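Local coordinates for LamCAT (PDB 6JH5), which is a marine bacterial laminarinase, a family 16 glycoside hydrolase that probably cleaves the beta-glucan laminarin, at residues 160-163 and 168-171; 203-208 and 212-217. All blocks are in the same frame, centred on the assembly; numbering follows the deposited sequence.

Interaction 1: residues 160-163 and 168-171; sequences YTIE and VIKW
Residues 160-163 and 168-171 run antiparallel, their short axes 4.6 Å apart with N-to-C directions 162° from each other, and E163 and K170 face one another as a hydrogen-bonded pair: E163 N to K170 O and K170 N to E163 O both measure 2.9 Å, each bond close to straight. One step along, I162 and W171 form a non-hydrogen-bonded pair, where I162 CA makes a bent CA-H...O contact with K170 O at 3.1 Å. The two side chains of this pair leave the sheet on the same face and run next to one another. With I162 CG1 between the backbone N and the carbonyl carbon (chi1 54°), CG2 falls beside the N and over the indole. The evidence for a CH-pi contact is direct: I162 CG2 is 3.7 Å from the centroid of the W171 five-membered ring and only 16° off its normal. I169 CG2 sits above the same face of W171, displaced toward the rim, and 4.2 Å from I162 CG2. These strands form the beta hairpin 158-164/168-173 in the jelly-roll beta-sandwich of family 16; strand 81-88 pairs beyond the first strand and 176-182 beyond the second. The indole rotation is further fixed by a hydrogen bond from W171 NE1 to D118 O, while the H179 ring also meets it. Were W171 replaced by an alanine, I162 CG2 and I169 CG2 would probably lose the flat surface they share, and D118 O its indole donor. E163 and K170 project from the opposite sheet face. The K170 chain is extended and carries NZ off to 5.4 Å from E163 OE1, too far for a salt bridge.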
loop_
_atom_site.group_PDB
_atom_site.type_symbol
_atom_site.label_atom_id
_atom_site.label_comp_id
_atom_site.label_asym_id
_atom_site.label_seq_id
_atom_site.Cartn_x
_atom_site.Cartn_y
_atom_site.Cartn_z
ATOM N N TYR A 160 -6.635 -1.132 -8.720
ATOM C CA TYR A 160 -6.450 -2.058 -7.583
ATOM C C TYR A 160 -7.514 -1.724 -6.547
ATOM O O TYR A 160 -7.565 -0.621 -6.141
ATOM C CB TYR A 160 -5.029 -1.905 -7.053
ATOM C CG TYR A 160 -4.009 -2.268 -8.094
ATOM C CD1 TYR A 160 -3.700 -3.589 -8.345
ATOM C CD2 TYR A 160 -3.412 -1.308 -8.867
ATOM C CE1 TYR A 160 -2.772 -3.943 -9.302
ATOM C CE2 TYR A 160 -2.474 -1.643 -9.822
ATOM C CZ TYR A 160 -2.170 -2.963 -10.054
ATOM O OH TYR A 160 -1.276 -3.310 -11.005
ATOM N N THR A 161 -8.325 -2.710 -6.199
ATOM C CA THR A 161 -9.485 -2.445 -5.333
ATOM C C THR A 161 -9.676 -3.520 -4.258
ATOM O O THR A 161 -9.350 -4.647 -4.486
ATOM C CB THR A 161 -10.740 -2.535 -6.227
ATOM O OG1 THR A 161 -10.601 -1.708 -7.383
ATOM C CG2 THR A 161 -12.061 -2.214 -5.563
ATOM N N ILE A 162 -10.228 -3.074 -3.145
ATOM C CA ILE A 162 -10.805 -4.002 -2.146
ATOM C C ILE A 162 -12.250 -3.588 -1.911
ATOM O O ILE A 162 -12.535 -2.458 -2.039
ATOM C CB ILE A 162 -10.071 -4.074 -0.795
ATOM C CG1 ILE A 162 -9.895 -2.706 -0.142
ATOM C CG2 ILE A 162 -8.769 -4.842 -0.946
ATOM C CD1 ILE A 162 -9.652 -2.753 1.335
ATOM N N GLU A 163 -13.078 -4.577 -1.634
ATOM C CA GLU A 163 -14.447 -4.355 -1.126
ATOM C C GLU A 163 -14.410 -4.979 0.262
ATOM O O GLU A 163 -14.032 -6.083 0.369
ATOM C CB GLU A 163 -15.516 -4.927 -2.047
ATOM C CG GLU A 163 -15.643 -4.156 -3.340
ATOM C CD GLU A 163 -16.716 -4.734 -4.231
ATOM O OE1 GLU A 163 -17.406 -5.608 -3.779
ATOM O OE2 GLU A 163 -16.794 -4.326 -5.345
ATOM N N VAL A 168 -16.551 -9.755 4.998
ATOM C CA VAL A 168 -15.471 -10.198 4.083
ATOM C C VAL A 168 -14.628 -9.047 3.530
ATOM O O VAL A 168 -15.029 -7.936 3.590
ATOM C CB VAL A 168 -16.186 -10.890 2.915
ATOM C CG1 VAL A 168 -16.852 -9.873 2.000
ATOM C CG2 VAL A 168 -15.300 -11.818 2.135
ATOM N N ILE A 169 -13.444 -9.411 3.067
ATOM C CA ILE A 169 -12.598 -8.502 2.269
ATOM C C ILE A 169 -12.384 -9.226 0.943
ATOM O O ILE A 169 -12.089 -10.376 0.962
ATOM C CB ILE A 169 -11.255 -8.195 2.939
ATOM C CG1 ILE A 169 -11.476 -7.536 4.296
ATOM C CG2 ILE A 169 -10.415 -7.324 2.010
ATOM C CD1 ILE A 169 -10.247 -7.491 5.149
ATOM N N LYS A 170 -12.637 -8.526 -0.150
ATOM C CA LYS A 170 -12.430 -9.073 -1.504
ATOM C C LYS A 170 -11.434 -8.171 -2.244
ATOM O O LYS A 170 -11.522 -7.000 -2.089
ATOM C CB LYS A 170 -13.754 -9.092 -2.251
ATOM C CG LYS A 170 -14.738 -10.139 -1.793
ATOM C CD LYS A 170 -16.050 -9.944 -2.529
ATOM C CE LYS A 170 -17.049 -11.043 -2.336
ATOM N NZ LYS A 170 -18.127 -10.935 -3.339
ATOM N N TRP A 171 -10.544 -8.776 -3.013
ATOM C CA TRP A 171 -9.483 -8.066 -3.760
ATOM C C TRP A 171 -9.708 -8.212 -5.265
ATOM O O TRP A 171 -9.991 -9.275 -5.720
ATOM C CB TRP A 171 -8.098 -8.625 -3.437
ATOM C CG TRP A 171 -7.482 -8.274 -2.119
ATOM C CD1 TRP A 171 -6.472 -7.388 -1.903
ATOM C CD2 TRP A 171 -7.744 -8.882 -0.847
ATOM N NE1 TRP A 171 -6.119 -7.371 -0.589
ATOM C CE2 TRP A 171 -6.881 -8.281 0.082
ATOM C CE3 TRP A 171 -8.649 -9.847 -0.404
ATOM C CZ2 TRP A 171 -6.883 -8.647 1.418
ATOM C CZ3 TRP A 171 -8.642 -10.213 0.916
ATOM C CH2 TRP A 171 -7.777 -9.608 1.818
#

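Interaction 2: residues 203-208 and 212-217; sequences MAIGGN and FNIDNN
F212 lays its ring against the backbone of G207, in the glycine turn just past the end of strand 197-205 in this family 16 jelly-roll. Starting from CB, the F212 side chain has no close partner in 203-208 at CB or CG; the torsion that sets CG beside the backbone N (chi1 -55°) turns the ring toward G207. Contact starts at F212 CD1, 3.9 Å from G207 N, and tightens at F212 CE1, 3.5 Å from the same nitrogen. F212 CE2 meets G207 O at 3.7 Å, and F212 CZ, the tip, reaches G207 C at 3.5 Å. G207 O lies 3.5 Å above the F212 ring plane, offset toward the rim. N208 OD1, which accepts a hydrogen bond from N34 ND2, lies in the ring plane at the edge by CZ. At G207 a CB would be jammed against the preceding carbonyl oxygen, so its backbone path depends on glycine. Further along, I214 reaches the strand itself: I214 CD1 comes to 3.9 Å from G206 CA, and I214 CG2 meets I205 CG2, on the last strand residue, at 4.0 Å. Beyond I214 the loop folds into an Asx turn, in which N217 N donates to D215 OD1 over 3.0 Å, from above the carboxylate plane.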
loop_
_atom_site.group_PDB
_atom_site.type_symbol
_atom_site.label_atom_id
_atom_site.label_comp_id
_atom_site.label_asym_id
_atom_site.label_seq_id
_atom_site.Cartn_x
_atom_site.Cartn_y
_atom_site.Cartn_z
ATOM N N MET A 203 6.820 3.405 -2.278
ATOM C CA MET A 203 7.646 2.498 -3.100
ATOM C C MET A 203 8.928 2.244 -2.303
ATOM O O MET A 203 9.698 3.167 -2.113
ATOM C CB MET A 203 7.967 3.050 -4.488
ATOM C CG MET A 203 8.899 2.131 -5.268
ATOM S SD MET A 203 8.668 2.365 -7.061
ATOM C CE MET A 203 9.058 4.099 -7.245
ATOM N N ALA A 204 9.082 1.027 -1.810
ATOM C CA ALA A 204 10.318 0.688 -1.080
ATOM C C ALA A 204 11.339 0.123 -2.068
ATOM O O ALA A 204 10.951 -0.297 -3.117
ATOM C CB ALA A 204 10.035 -0.313 0.009
ATOM N N ILE A 205 12.609 0.188 -1.686
ATOM C CA ILE A 205 13.706 -0.385 -2.508
ATOM C C ILE A 205 14.423 -1.410 -1.643
ATOM O O ILE A 205 14.922 -1.059 -0.618
ATOM C CB ILE A 205 14.689 0.702 -2.943
ATOM C CG1 ILE A 205 14.024 1.800 -3.776
ATOM C CG2 ILE A 205 15.870 0.071 -3.662
ATOM C CD1 ILE A 205 13.385 1.300 -5.027
ATOM N N GLY A 206 14.335 -2.675 -2.013
ATOM C CA GLY A 206 14.989 -3.718 -1.211
ATOM C C GLY A 206 14.160 -4.149 -0.024
ATOM O O GLY A 206 13.202 -3.517 0.282
ATOM N N GLY A 207 14.589 -5.225 0.606
ATOM C CA GLY A 207 13.860 -5.693 1.783
ATOM C C GLY A 207 13.775 -7.196 1.792
ATOM O O GLY A 207 14.125 -7.809 0.841
ATOM N N ASN A 208 13.198 -7.730 2.844
ATOM C CA ASN A 208 13.177 -9.200 2.978
ATOM C C ASN A 208 12.427 -9.852 1.819
ATOM O O ASN A 208 12.914 -10.810 1.304
ATOM C CB ASN A 208 12.621 -9.604 4.340
ATOM C CG ASN A 208 13.473 -9.111 5.490
ATOM O OD1 ASN A 208 14.680 -9.033 5.381
ATOM N ND2 ASN A 208 12.829 -8.786 6.585
ATOM N N PHE A 212 17.775 -8.192 -2.058
ATOM C CA PHE A 212 18.779 -7.111 -2.037
ATOM C C PHE A 212 19.543 -6.984 -3.350
ATOM O O PHE A 212 20.523 -6.310 -3.357
ATOM C CB PHE A 212 19.628 -7.283 -0.780
ATOM C CG PHE A 212 18.773 -7.331 0.461
ATOM C CD1 PHE A 212 18.363 -6.170 1.072
ATOM C CD2 PHE A 212 18.351 -8.525 0.998
ATOM C CE1 PHE A 212 17.552 -6.203 2.190
ATOM C CE2 PHE A 212 17.536 -8.557 2.112
ATOM C CZ PHE A 212 17.148 -7.395 2.715
ATOM N N ASN A 213 19.034 -7.616 -4.395
ATOM C CA ASN A 213 19.629 -7.448 -5.738
ATOM C C ASN A 213 18.902 -6.249 -6.346
ATOM O O ASN A 213 17.773 -6.386 -6.698
ATOM C CB ASN A 213 19.414 -8.702 -6.575
ATOM C CG ASN A 213 19.661 -8.490 -8.052
ATOM O OD1 ASN A 213 20.416 -7.616 -8.439
ATOM N ND2 ASN A 213 19.096 -9.349 -8.868
ATOM N N ILE A 214 19.575 -5.115 -6.412
ATOM C CA ILE A 214 18.908 -3.898 -6.928
ATOM C C ILE A 214 19.428 -3.565 -8.326
ATOM O O ILE A 214 20.622 -3.524 -8.486
ATOM C CB ILE A 214 19.126 -2.709 -5.975
ATOM C CG1 ILE A 214 18.927 -3.060 -4.494
ATOM C CG2 ILE A 214 18.250 -1.549 -6.396
ATOM C CD1 ILE A 214 17.595 -3.673 -4.145
ATOM N N ASP A 215 18.495 -3.345 -9.251
ATOM C CA ASP A 215 18.867 -2.916 -10.616
ATOM C C ASP A 215 19.101 -1.418 -10.489
ATOM O O ASP A 215 18.207 -0.654 -10.598
ATOM C CB ASP A 215 17.751 -3.228 -11.600
ATOM C CG ASP A 215 18.046 -2.774 -13.017
ATOM O OD1 ASP A 215 19.084 -2.184 -13.228
ATOM O OD2 ASP A 215 17.223 -3.048 -13.848
ATOM N N ASN A 216 20.368 -1.022 -10.375
ATOM C CA ASN A 216 20.742 0.403 -10.198
ATOM C C ASN A 216 20.568 1.181 -11.493
ATOM O O ASN A 216 20.628 2.374 -11.457
ATOM C CB ASN A 216 22.120 0.562 -9.579
ATOM C CG ASN A 216 22.099 0.152 -8.126
ATOM O OD1 ASN A 216 21.210 0.516 -7.399
ATOM N ND2 ASN A 216 23.047 -0.672 -7.747
ATOM N N ASN A 217 20.277 0.479 -12.571
ATOM C CA ASN A 217 20.062 1.156 -13.866
ATOM C C ASN A 217 18.572 1.436 -14.060
ATOM O O ASN A 217 18.209 1.884 -15.116
ATOM C CB ASN A 217 20.635 0.356 -15.030
ATOM C CG ASN A 217 22.139 0.444 -15.096
ATOM O OD1 ASN A 217 22.824 -0.560 -15.166
ATOM N ND2 ASN A 217 22.657 1.634 -15.041
#

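Overall arrangement
From the N terminus, the chain first reaches interaction 1, whose two strands close the short turn at residues 165-167. After strand 176-182 it enters strand 197-205, and interaction 2 closes the excursion at 209-211 before strand 221-232. The contacts follow in series, neither nested nor crossed. Interactions 1 and 2 lie on opposite sides of the chain's centre, their centres about 28 Å apart and their nearest atoms about 12 Å apart. Strand pairing links them indirectly: 158-164 borders 81-88, which borders 221-232, then 50-60 and 63-71, the last a neighbour of 197-205. Interaction 1 joins adjacent strands; interaction 2 packs the loop 212-217 on the last residue of strand 197-205 and the glycine-rich loop after it.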